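Local atomic coordinates of beta-galactosidase (Trichoderma reesei, PDB entry 3OGV), a protein that probably hydrolyses terminal non-reducing beta-D-galactose residues in beta-D-galactosides, as a member of glycosyl hydrolase family 35. Residues P211-D216 with S275-Q280; T72-V77 with L112-P117; A217-T222 with Y235-Y240. All coordinates share one frame; numbering follows the deposited sequence.

Contact 1 (P211-D216 with S275-Q280). With PTQ (2-phenylethyl 1-thio-beta-D-galactopyranoside), chain E.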
loop_
_atom_site.group_PDB
_atom_site.type_symbol
_atom_site.label_atom_id
_atom_site.label_comp_id
_atom_site.label_asym_id
_atom_site.label_seq_id
_atom_site.Cartn_x
_atom_site.Cartn_y
_atom_site.Cartn_z
ATOM N N PRO A 211 -7.546 13.770 18.028
ATOM C CA PRO A 211 -6.289 14.504 17.911
ATOM C C PRO A 211 -5.807 14.607 16.459
ATOM O O PRO A 211 -5.965 13.645 15.682
ATOM C CB PRO A 211 -5.251 13.717 18.759
ATOM C CG PRO A 211 -6.207 12.991 19.765
ATOM C CD PRO A 211 -7.418 12.592 18.954
ATOM N N LEU A 212 -5.129 15.714 16.187
ATOM C CA LEU A 212 -4.507 15.946 14.890
ATOM C C LEU A 212 -3.052 15.600 14.948
ATOM O O LEU A 212 -2.340 15.998 15.900
ATOM C CB LEU A 212 -4.633 17.457 14.507
ATOM C CG LEU A 212 -6.088 17.898 14.394
ATOM C CD1 LEU A 212 -6.133 19.433 14.080
ATOM C CD2 LEU A 212 -7.006 17.071 13.502
ATOM N N ILE A 213 -2.511 14.850 13.970
ATOM C CA ILE A 213 -1.120 14.414 13.882
ATOM C C ILE A 213 -0.528 14.754 12.518
ATOM O O ILE A 213 -1.324 14.738 11.555
ATOM C CB ILE A 213 -1.000 12.885 14.245
ATOM C CG1 ILE A 213 0.448 12.465 14.470
ATOM C CG2 ILE A 213 -1.812 12.043 13.214
ATOM C CD1 ILE A 213 0.505 11.035 15.178
ATOM N N ASN A 214 0.723 15.117 12.460
ATOM C CA ASN A 214 1.308 15.424 11.161
ATOM C C ASN A 214 2.387 14.429 10.778
ATOM O O ASN A 214 2.661 13.474 11.517
ATOM C CB ASN A 214 1.774 16.915 11.093
ATOM C CG ASN A 214 2.930 17.207 11.969
ATOM O OD1 ASN A 214 3.210 16.481 12.952
ATOM N ND2 ASN A 214 3.479 18.396 11.798
ATOM N N ASN A 215 3.067 14.647 9.631
ATOM C CA ASN A 215 3.969 13.678 9.039
ATOM C C ASN A 215 5.105 14.365 8.335
ATOM O O ASN A 215 5.315 14.232 7.142
ATOM C CB ASN A 215 3.239 12.602 8.161
ATOM C CG ASN A 215 2.694 13.228 6.852
ATOM O OD1 ASN A 215 2.121 14.329 6.888
ATOM N ND2 ASN A 215 2.774 12.462 5.780
ATOM N N ASP A 216 5.868 15.149 9.122
ATOM C CA ASP A 216 7.018 15.890 8.571
ATOM C C ASP A 216 8.015 14.953 7.900
ATOM O O ASP A 216 8.266 13.849 8.451
ATOM C CB ASP A 216 7.623 16.672 9.792
ATOM C CG ASP A 216 8.347 17.935 9.478
ATOM O OD1 ASP A 216 8.521 18.335 8.302
ATOM O OD2 ASP A 216 8.862 18.560 10.489
ATOM N N SER A 275 6.448 9.562 17.362
ATOM C CA SER A 275 5.522 9.065 16.375
ATOM C C SER A 275 6.195 9.054 15.002
ATOM O O SER A 275 6.655 10.098 14.489
ATOM C CB SER A 275 4.293 9.957 16.313
ATOM O OG SER A 275 3.603 9.959 17.530
ATOM N N LEU A 276 6.238 7.881 14.333
ATOM C CA LEU A 276 6.697 7.728 12.971
ATOM C C LEU A 276 5.442 7.427 12.201
ATOM O O LEU A 276 4.907 6.284 12.126
ATOM C CB LEU A 276 7.750 6.602 12.886
ATOM C CG LEU A 276 9.055 6.931 13.541
ATOM C CD1 LEU A 276 9.950 5.647 13.559
ATOM C CD2 LEU A 276 9.796 8.099 12.807
ATOM N N VAL A 277 4.865 8.485 11.556
ATOM C CA VAL A 277 3.577 8.424 10.946
ATOM C C VAL A 277 3.725 7.759 9.533
ATOM O O VAL A 277 2.706 7.193 9.084
ATOM C CB VAL A 277 2.948 9.838 10.842
ATOM C CG1 VAL A 277 1.610 9.818 10.008
ATOM C CG2 VAL A 277 2.634 10.208 12.273
ATOM N N GLU A 278 4.901 7.765 8.932
ATOM C CA GLU A 278 5.163 6.862 7.797
ATOM C C GLU A 278 6.538 6.352 8.024
ATOM O O GLU A 278 7.537 7.112 8.131
ATOM C CB GLU A 278 5.126 7.573 6.438
ATOM C CG GLU A 278 3.812 8.189 6.123
ATOM C CD GLU A 278 3.960 8.990 4.821
ATOM O OE1 GLU A 278 4.756 8.656 3.968
ATOM O OE2 GLU A 278 3.086 9.846 4.633
ATOM N N PHE A 279 6.717 5.017 8.031
ATOM C CA PHE A 279 8.051 4.471 8.052
ATOM C C PHE A 279 8.129 3.371 6.959
ATOM O O PHE A 279 7.153 2.591 6.776
ATOM C CB PHE A 279 8.432 3.827 9.438
ATOM C CG PHE A 279 9.923 3.540 9.522
ATOM C CD1 PHE A 279 10.839 4.531 9.759
ATOM C CD2 PHE A 279 10.395 2.255 9.201
ATOM C CE1 PHE A 279 12.177 4.260 9.785
ATOM C CE2 PHE A 279 11.689 1.950 9.160
ATOM C CZ PHE A 279 12.617 2.940 9.428
ATOM N N GLN A 280 9.248 3.321 6.290
ATOM C CA GLN A 280 9.460 2.466 5.092
ATOM C C GLN A 280 9.001 1.032 5.235
ATOM O O GLN A 280 9.526 0.289 6.132
ATOM C CB GLN A 280 10.932 2.513 4.774
ATOM C CG GLN A 280 11.345 1.786 3.554
ATOM C CD GLN A 280 12.503 2.442 2.884
ATOM O OE1 GLN A 280 13.437 2.956 3.508
ATOM N NE2 GLN A 280 12.513 2.374 1.507
HETATM C C1 PTQ E . 5.876 10.335 1.613
HETATM O O1 PTQ E . 6.510 9.592 0.541
HETATM S S1 PTQ E . 6.905 11.845 1.839
HETATM C C2 PTQ E . 4.469 10.736 1.327
HETATM O O2 PTQ E . 3.855 11.365 2.417
HETATM C C3 PTQ E . 3.604 9.586 0.808
HETATM O O3 PTQ E . 2.389 10.074 0.321
HETATM C C4 PTQ E . 4.360 8.774 -0.226
HETATM O O4 PTQ E . 4.455 9.635 -1.406
HETATM C C5 PTQ E . 5.722 8.350 0.196
HETATM O O5 PTQ E . 5.985 6.473 -1.208
HETATM C C6 PTQ E . 6.672 7.706 -0.760
HETATM C C7 PTQ E . 8.498 11.122 2.304
HETATM C C8 PTQ E . 9.631 12.114 2.275
HETATM C C9 PTQ E . 10.924 11.485 2.613
HETATM C C10 PTQ E . 11.710 10.937 1.606
HETATM C C11 PTQ E . 12.908 10.289 1.977
HETATM C C12 PTQ E . 13.270 10.203 3.340
HETATM C C13 PTQ E . 12.436 10.731 4.295
HETATM C C14 PTQ E . 11.278 11.307 3.958
#
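The CA atoms of N215 and V277 lie 5.6 Å apart. The directions of the touching parts differ by 49°. Both segments belong to the TIM barrel of glycosyl hydrolase family 35. Segment 275-280 is a barrel strand that turns a corner at V277 and E278. Segment 211-216 is irregular, and its P211 and I213 bond through the backbone to Y175 of strand 172-177.

V277 carries the apolar half of the contact. V277 CG2 meets I213 CD1 at 3.7 Å as the two side chains lie alongside, pointing opposite ways. V277 CG1 packs on N215 CB, also at 3.7 Å.

The polar half sits at the galactose site. N215 CG lies between the backbone N and the carbonyl carbon (chi1 70°), which places the amide beside the E278 carboxylate. N215 ND2 donates to E278 OE2 over 2.9 Å, a bent bond (131°) that arrives from above the carboxylate plane. The amide is also fixed by N179 OD1 at ND2 and by E180 N at OD1. E278 OE2 also accepts from PTQ O2 (2.8 Å) and forms a salt bridge with R114. E278 OE1 bonds to Y240 OH and stands 3.1 Å from PTQ C1, the anomeric carbon.

Contact 2 (T72-V77 with L112-P117). With PTQ (2-phenylethyl 1-thio-beta-D-galactopyranoside), chain E.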
loop_
_atom_site.group_PDB
_atom_site.type_symbol
_atom_site.label_atom_id
_atom_site.label_comp_id
_atom_site.label_asym_id
_atom_site.label_seq_id
_atom_site.Cartn_x
_atom_site.Cartn_y
_atom_site.Cartn_z
ATOM N N THR A 72 -4.132 -0.779 14.229
ATOM C CA THR A 72 -4.591 0.434 13.492
ATOM C C THR A 72 -4.195 0.241 12.030
ATOM O O THR A 72 -3.271 -0.448 11.664
ATOM C CB THR A 72 -3.841 1.631 14.128
ATOM O OG1 THR A 72 -4.181 1.703 15.510
ATOM C CG2 THR A 72 -4.208 2.956 13.483
ATOM N N VAL A 73 -4.999 0.963 11.204
ATOM C CA VAL A 73 -4.710 1.208 9.758
ATOM C C VAL A 73 -4.772 2.743 9.515
ATOM O O VAL A 73 -5.666 3.388 10.033
ATOM C CB VAL A 73 -5.715 0.390 8.901
ATOM C CG1 VAL A 73 -5.838 0.939 7.429
ATOM C CG2 VAL A 73 -5.255 -1.093 8.851
ATOM N N SER A 74 -3.807 3.121 8.710
ATOM C CA SER A 74 -3.772 4.509 8.224
ATOM C C SER A 74 -4.204 4.541 6.774
ATOM O O SER A 74 -3.758 3.671 6.010
ATOM C CB SER A 74 -2.348 5.031 8.468
ATOM O OG SER A 74 -2.108 6.277 7.795
ATOM N N PHE A 75 -5.019 5.541 6.363
ATOM C CA PHE A 75 -5.463 5.580 4.988
ATOM C C PHE A 75 -5.534 6.969 4.454
ATOM O O PHE A 75 -5.863 7.920 5.174
ATOM C CB PHE A 75 -6.874 4.930 4.844
ATOM C CG PHE A 75 -7.992 5.698 5.492
ATOM C CD1 PHE A 75 -8.305 5.593 6.845
ATOM C CD2 PHE A 75 -8.888 6.475 4.663
ATOM C CE1 PHE A 75 -9.354 6.294 7.417
ATOM C CE2 PHE A 75 -9.926 7.189 5.271
ATOM C CZ PHE A 75 -10.210 7.102 6.640
ATOM N N TYR A 76 -5.215 7.100 3.177
ATOM C CA TYR A 76 -5.516 8.320 2.378
ATOM C C TYR A 76 -6.865 8.288 1.803
ATOM O O TYR A 76 -7.442 7.208 1.479
ATOM C CB TYR A 76 -4.470 8.518 1.285
ATOM C CG TYR A 76 -3.096 8.975 1.685
ATOM C CD1 TYR A 76 -2.896 10.095 2.572
ATOM C CD2 TYR A 76 -1.937 8.463 1.114
ATOM C CE1 TYR A 76 -1.599 10.542 2.846
ATOM C CE2 TYR A 76 -0.678 8.883 1.346
ATOM C CZ TYR A 76 -0.533 9.973 2.260
ATOM O OH TYR A 76 0.748 10.356 2.525
ATOM N N VAL A 77 -7.407 9.482 1.448
ATOM C CA VAL A 77 -8.542 9.656 0.533
ATOM C C VAL A 77 -8.050 10.499 -0.646
ATOM O O VAL A 77 -7.279 11.448 -0.445
ATOM C CB VAL A 77 -9.680 10.394 1.196
ATOM C CG1 VAL A 77 -10.873 10.541 0.297
ATOM C CG2 VAL A 77 -10.096 9.615 2.523
ATOM N N LEU A 112 -6.383 5.818 11.399
ATOM C CA LEU A 112 -5.799 7.147 11.243
ATOM C C LEU A 112 -6.241 7.653 9.839
ATOM O O LEU A 112 -5.814 7.041 8.829
ATOM C CB LEU A 112 -4.269 7.031 11.343
ATOM C CG LEU A 112 -3.448 8.210 10.702
ATOM C CD1 LEU A 112 -3.896 9.578 11.199
ATOM C CD2 LEU A 112 -1.956 7.999 11.074
ATOM N N ALA A 113 -7.105 8.654 9.837
ATOM C CA ALA A 113 -7.628 9.173 8.528
ATOM C C ALA A 113 -6.753 10.298 8.003
ATOM O O ALA A 113 -6.416 11.244 8.799
ATOM C CB ALA A 113 -8.999 9.724 8.811
ATOM N N ARG A 114 -6.379 10.219 6.748
ATOM C CA ARG A 114 -5.429 11.176 6.153
ATOM C C ARG A 114 -6.079 11.676 4.829
ATOM O O ARG A 114 -5.677 11.185 3.736
ATOM C CB ARG A 114 -4.025 10.579 5.930
ATOM C CG ARG A 114 -3.580 9.763 7.199
ATOM C CD ARG A 114 -2.113 9.541 7.253
ATOM N NE ARG A 114 -1.522 8.852 6.116
ATOM C CZ ARG A 114 -0.300 9.011 5.672
ATOM N NH1 ARG A 114 0.506 10.021 6.029
ATOM N NH2 ARG A 114 0.194 8.192 4.703
ATOM N N PRO A 115 -7.040 12.602 4.888
ATOM C CA PRO A 115 -7.796 12.958 3.666
ATOM C C PRO A 115 -7.120 14.032 2.808
ATOM O O PRO A 115 -7.786 14.438 1.801
ATOM C CB PRO A 115 -9.178 13.368 4.217
ATOM C CG PRO A 115 -8.833 14.010 5.522
ATOM C CD PRO A 115 -7.661 13.159 6.092
ATOM N N GLY A 116 -5.966 14.545 3.184
ATOM C CA GLY A 116 -5.324 15.581 2.364
ATOM C C GLY A 116 -5.759 16.961 2.834
ATOM O O GLY A 116 -5.748 17.299 4.007
ATOM N N PRO A 117 -6.172 17.887 1.903
ATOM C CA PRO A 117 -6.491 17.641 0.493
ATOM C C PRO A 117 -5.379 17.122 -0.328
ATOM O O PRO A 117 -5.640 16.335 -1.270
ATOM C CB PRO A 117 -6.949 19.048 0.021
ATOM C CG PRO A 117 -7.331 19.775 1.117
ATOM C CD PRO A 117 -6.615 19.257 2.342
HETATM C C1 PTQ E . 5.876 10.335 1.613
HETATM O O1 PTQ E . 6.510 9.592 0.541
HETATM S S1 PTQ E . 6.905 11.845 1.839
HETATM C C2 PTQ E . 4.469 10.736 1.327
HETATM O O2 PTQ E . 3.855 11.365 2.417
HETATM C C3 PTQ E . 3.604 9.586 0.808
HETATM O O3 PTQ E . 2.389 10.074 0.321
HETATM C C4 PTQ E . 4.360 8.774 -0.226
HETATM O O4 PTQ E . 4.455 9.635 -1.406
HETATM C C5 PTQ E . 5.722 8.350 0.196
HETATM O O5 PTQ E . 5.985 6.473 -1.208
HETATM C C6 PTQ E . 6.672 7.706 -0.760
HETATM C C7 PTQ E . 8.498 11.122 2.304
HETATM C C8 PTQ E . 9.631 12.114 2.275
HETATM C C9 PTQ E . 10.924 11.485 2.613
HETATM C C10 PTQ E . 11.710 10.937 1.606
HETATM C C11 PTQ E . 12.908 10.289 1.977
HETATM C C12 PTQ E . 13.270 10.203 3.340
HETATM C C13 PTQ E . 12.436 10.731 4.295
HETATM C C14 PTQ E . 11.278 11.307 3.958
HETATM O O HOH W 1 -6.468 13.727 -2.001
#
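The hydroxyl of Y76, whose ring lies against R114, has two hydrogen-bond partners. PTQ O3 donates to Y76 OH over 2.8 Å, and N179 OD1 is the second partner. This galactose contact sits at the C-terminal end of two parallel TIM-barrel strands.

The R114 guanidinium lies flat on the Y76 ring, a cation-pi stack. The centres are 4.0 Å apart and the planes differ by 17°. R114 NH2 comes down over the face, 3.1 Å from Y76 CZ. A bend at chi3 (-58°) lays the end of the arginine over the ring. Salt bridges from NH2 to E46 and from NH1 to E278, with a hydrogen bond from NH1 to Q176, fix its rotation. S74 OG lies beside R114 but bonds to E46. With an alanine at Y76, the guanidinium would probably lose the flat surface it rests on, and PTQ O3 and N179 OD1 would lose their phenol partner.

On the other face of the sheet, chi1 68° tucks the F75 ring back over the backbone, above A113. A113 CA makes a CH-pi contact 4.0 Å from the centroid of the F75 ring. The strands are joined by L112 N to V73 O, F75 N to L112 O (3.0 Å), R114 N to F75 O (2.8 Å) and a weak V77 N to R114 O bond. Beyond them a water bridges V77 O and P117 O.

Helix 98-107 lies in the crossover between the two strands, and its F100 meets F75 edge-to-face. Strand 38-47 flanks 72-76, strand 172-177 flanks 110-116, and helix 144-163 packs on V77 and A113.

Contact 3 (A217-T222 with Y235-Y240). With PTQ (2-phenylethyl 1-thio-beta-D-galactopyranoside), chain E.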
loop_
_atom_site.group_PDB
_atom_site.type_symbol
_atom_site.label_atom_id
_atom_site.label_comp_id
_atom_site.label_asym_id
_atom_site.label_seq_id
_atom_site.Cartn_x
_atom_site.Cartn_y
_atom_site.Cartn_z
ATOM N N ALA A 217 8.676 15.319 6.807
ATOM C CA ALA A 217 9.590 14.437 6.134
ATOM C C ALA A 217 10.745 14.019 6.972
ATOM O O ALA A 217 11.280 12.913 6.769
ATOM C CB ALA A 217 10.091 15.061 4.810
ATOM N N PHE A 218 11.177 14.913 7.858
ATOM C CA PHE A 218 12.301 14.686 8.728
ATOM C C PHE A 218 11.974 15.494 9.979
ATOM O O PHE A 218 10.992 16.211 10.041
ATOM C CB PHE A 218 13.627 15.161 8.047
ATOM C CG PHE A 218 13.663 16.643 7.764
ATOM C CD1 PHE A 218 12.989 17.136 6.674
ATOM C CD2 PHE A 218 14.292 17.540 8.643
ATOM C CE1 PHE A 218 12.907 18.599 6.421
ATOM C CE2 PHE A 218 14.259 18.948 8.392
ATOM C CZ PHE A 218 13.531 19.427 7.313
ATOM N N PRO A 219 12.814 15.387 11.036
ATOM C CA PRO A 219 12.463 16.099 12.274
ATOM C C PRO A 219 12.853 17.601 12.141
ATOM O O PRO A 219 13.842 18.056 12.640
ATOM C CB PRO A 219 13.351 15.371 13.342
ATOM C CG PRO A 219 13.915 14.137 12.645
ATOM C CD PRO A 219 13.909 14.418 11.222
ATOM N N GLY A 220 12.057 18.332 11.354
ATOM C CA GLY A 220 12.221 19.753 11.099
ATOM C C GLY A 220 11.437 20.560 12.120
ATOM O O GLY A 220 11.666 21.815 12.160
ATOM N N GLY A 221 10.554 19.986 12.895
ATOM C CA GLY A 221 9.720 20.715 13.830
ATOM C C GLY A 221 8.513 21.422 13.264
ATOM O O GLY A 221 7.838 22.164 14.012
ATOM N N THR A 222 8.242 21.284 11.959
ATOM C CA THR A 222 7.105 22.072 11.448
ATOM C C THR A 222 5.799 21.643 12.021
ATOM O O THR A 222 5.487 20.411 12.014
ATOM C CB THR A 222 7.105 21.935 9.886
ATOM O OG1 THR A 222 8.338 22.487 9.427
ATOM C CG2 THR A 222 5.928 22.710 9.281
ATOM N N TYR A 235 3.185 15.724 17.246
ATOM C CA TYR A 235 4.139 15.921 16.161
ATOM C C TYR A 235 4.573 14.553 15.614
ATOM O O TYR A 235 5.030 13.690 16.408
ATOM C CB TYR A 235 5.409 16.684 16.683
ATOM C CG TYR A 235 6.475 16.830 15.634
ATOM C CD1 TYR A 235 6.256 17.752 14.591
ATOM C CD2 TYR A 235 7.645 16.099 15.691
ATOM C CE1 TYR A 235 7.226 17.858 13.573
ATOM C CE2 TYR A 235 8.610 16.187 14.704
ATOM C CZ TYR A 235 8.381 17.131 13.619
ATOM O OH TYR A 235 9.373 17.220 12.672
ATOM N N GLY A 236 4.485 14.341 14.321
ATOM C CA GLY A 236 4.854 13.106 13.693
ATOM C C GLY A 236 5.882 13.348 12.641
ATOM O O GLY A 236 5.848 14.460 11.975
ATOM N N HIS A 237 6.769 12.387 12.304
ATOM C CA HIS A 237 7.611 12.521 11.174
ATOM C C HIS A 237 7.763 11.184 10.455
ATOM O O HIS A 237 7.233 10.144 10.941
ATOM C CB HIS A 237 8.953 13.228 11.447
ATOM C CG HIS A 237 9.956 12.419 12.247
ATOM N ND1 HIS A 237 10.794 11.465 11.668
ATOM C CD2 HIS A 237 10.332 12.528 13.560
ATOM C CE1 HIS A 237 11.607 10.982 12.632
ATOM N NE2 HIS A 237 11.341 11.603 13.785
ATOM N N ASP A 238 8.533 11.202 9.374
ATOM C CA ASP A 238 8.597 10.019 8.489
ATOM C C ASP A 238 10.002 9.451 8.530
ATOM O O ASP A 238 10.955 10.048 9.057
ATOM C CB ASP A 238 8.276 10.488 7.032
ATOM C CG ASP A 238 6.937 11.136 6.953
ATOM O OD1 ASP A 238 6.024 10.876 7.734
ATOM O OD2 ASP A 238 6.930 12.181 6.122
ATOM N N GLY A 239 10.180 8.274 7.880
ATOM C CA GLY A 239 11.462 7.701 7.707
ATOM C C GLY A 239 11.482 6.758 6.516
ATOM O O GLY A 239 10.740 5.804 6.530
ATOM N N TYR A 240 12.368 7.041 5.566
ATOM C CA TYR A 240 12.586 6.135 4.442
ATOM C C TYR A 240 14.088 6.015 4.256
ATOM O O TYR A 240 14.700 6.541 3.303
ATOM C CB TYR A 240 11.885 6.642 3.157
ATOM C CG TYR A 240 10.401 6.619 3.248
ATOM C CD1 TYR A 240 9.688 7.703 3.737
ATOM C CD2 TYR A 240 9.691 5.474 2.896
ATOM C CE1 TYR A 240 8.285 7.680 3.803
ATOM C CE2 TYR A 240 8.286 5.463 2.877
ATOM C CZ TYR A 240 7.591 6.571 3.386
ATOM O OH TYR A 240 6.212 6.507 3.384
HETATM C C1 PTQ E . 5.876 10.335 1.613
HETATM O O1 PTQ E . 6.510 9.592 0.541
HETATM S S1 PTQ E . 6.905 11.845 1.839
HETATM C C2 PTQ E . 4.469 10.736 1.327
HETATM O O2 PTQ E . 3.855 11.365 2.417
HETATM C C3 PTQ E . 3.604 9.586 0.808
HETATM O O3 PTQ E . 2.389 10.074 0.321
HETATM C C4 PTQ E . 4.360 8.774 -0.226
HETATM O O4 PTQ E . 4.455 9.635 -1.406
HETATM C C5 PTQ E . 5.722 8.350 0.196
HETATM O O5 PTQ E . 5.985 6.473 -1.208
HETATM C C6 PTQ E . 6.672 7.706 -0.760
HETATM C C7 PTQ E . 8.498 11.122 2.304
HETATM C C8 PTQ E . 9.631 12.114 2.275
HETATM C C9 PTQ E . 10.924 11.485 2.613
HETATM C C10 PTQ E . 11.710 10.937 1.606
HETATM C C11 PTQ E . 12.908 10.289 1.977
HETATM C C12 PTQ E . 13.270 10.203 3.340
HETATM C C13 PTQ E . 12.436 10.731 4.295
HETATM C C14 PTQ E . 11.278 11.307 3.958
HETATM O O HOH W 2 13.204 11.252 7.906
#
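Y235 reaches across to the loop 217-222 with its ring. Its CG is anti to the backbone N (chi1 176°), and this carries the hydroxyl to the turn. G221 N donates to Y235 OH over 3.0 Å, at a fairly straight 155°. D216 OD2 is a second hydrogen-bond partner of that hydroxyl. T222 O lies at the ring edge, in plane, 3.5 Å from Y235 CE1.

G236 N bonds to N214 OD1, and its backbone also bonds to D216. H237 follows on barrel strand 236-239. P219 CG sits over one face of the H237 imidazole, a CH-pi contact 3.9 Å from the ring centroid. W261 meets the same ring edge-to-face. P219 is the centre of an inverse gamma turn, closed by G220 N to F218 O at 2.7 Å. The loop 217-222 packs on this TIM-barrel strand beside the galactose site. H237 ND1 donates to D238 O at 3.0 Å, which holds the imidazole in place.

A water donates to both D238 O and A217 O.

After G239, Y240 and A217 flank the phenylethyl arm of PTQ. Y240 CE1 lies 3.8 Å from PTQ C7, and A217 CB lies 3.9 Å from PTQ C8.

All three contacts belong to one barrel and touch the same ligand. Contacts 1 and 2 are buried. Contact 3 is partly exposed, with F218 and G220 at the surface. Contact 2 is a regular parallel strand pair with a backbone ladder and a stacked charge. Contacts 1 and 3 each set an irregular segment against a strand, and those two strands are neighbours in the sheet. Contact 1 lies between the others, tied to contact 2 by a salt bridge and to contact 3 by tyrosine hydroxyls. Contacts 2 and 3 do not touch. The first two meet the sugar, whereas contact 3 mainly lines the phenylethyl arm.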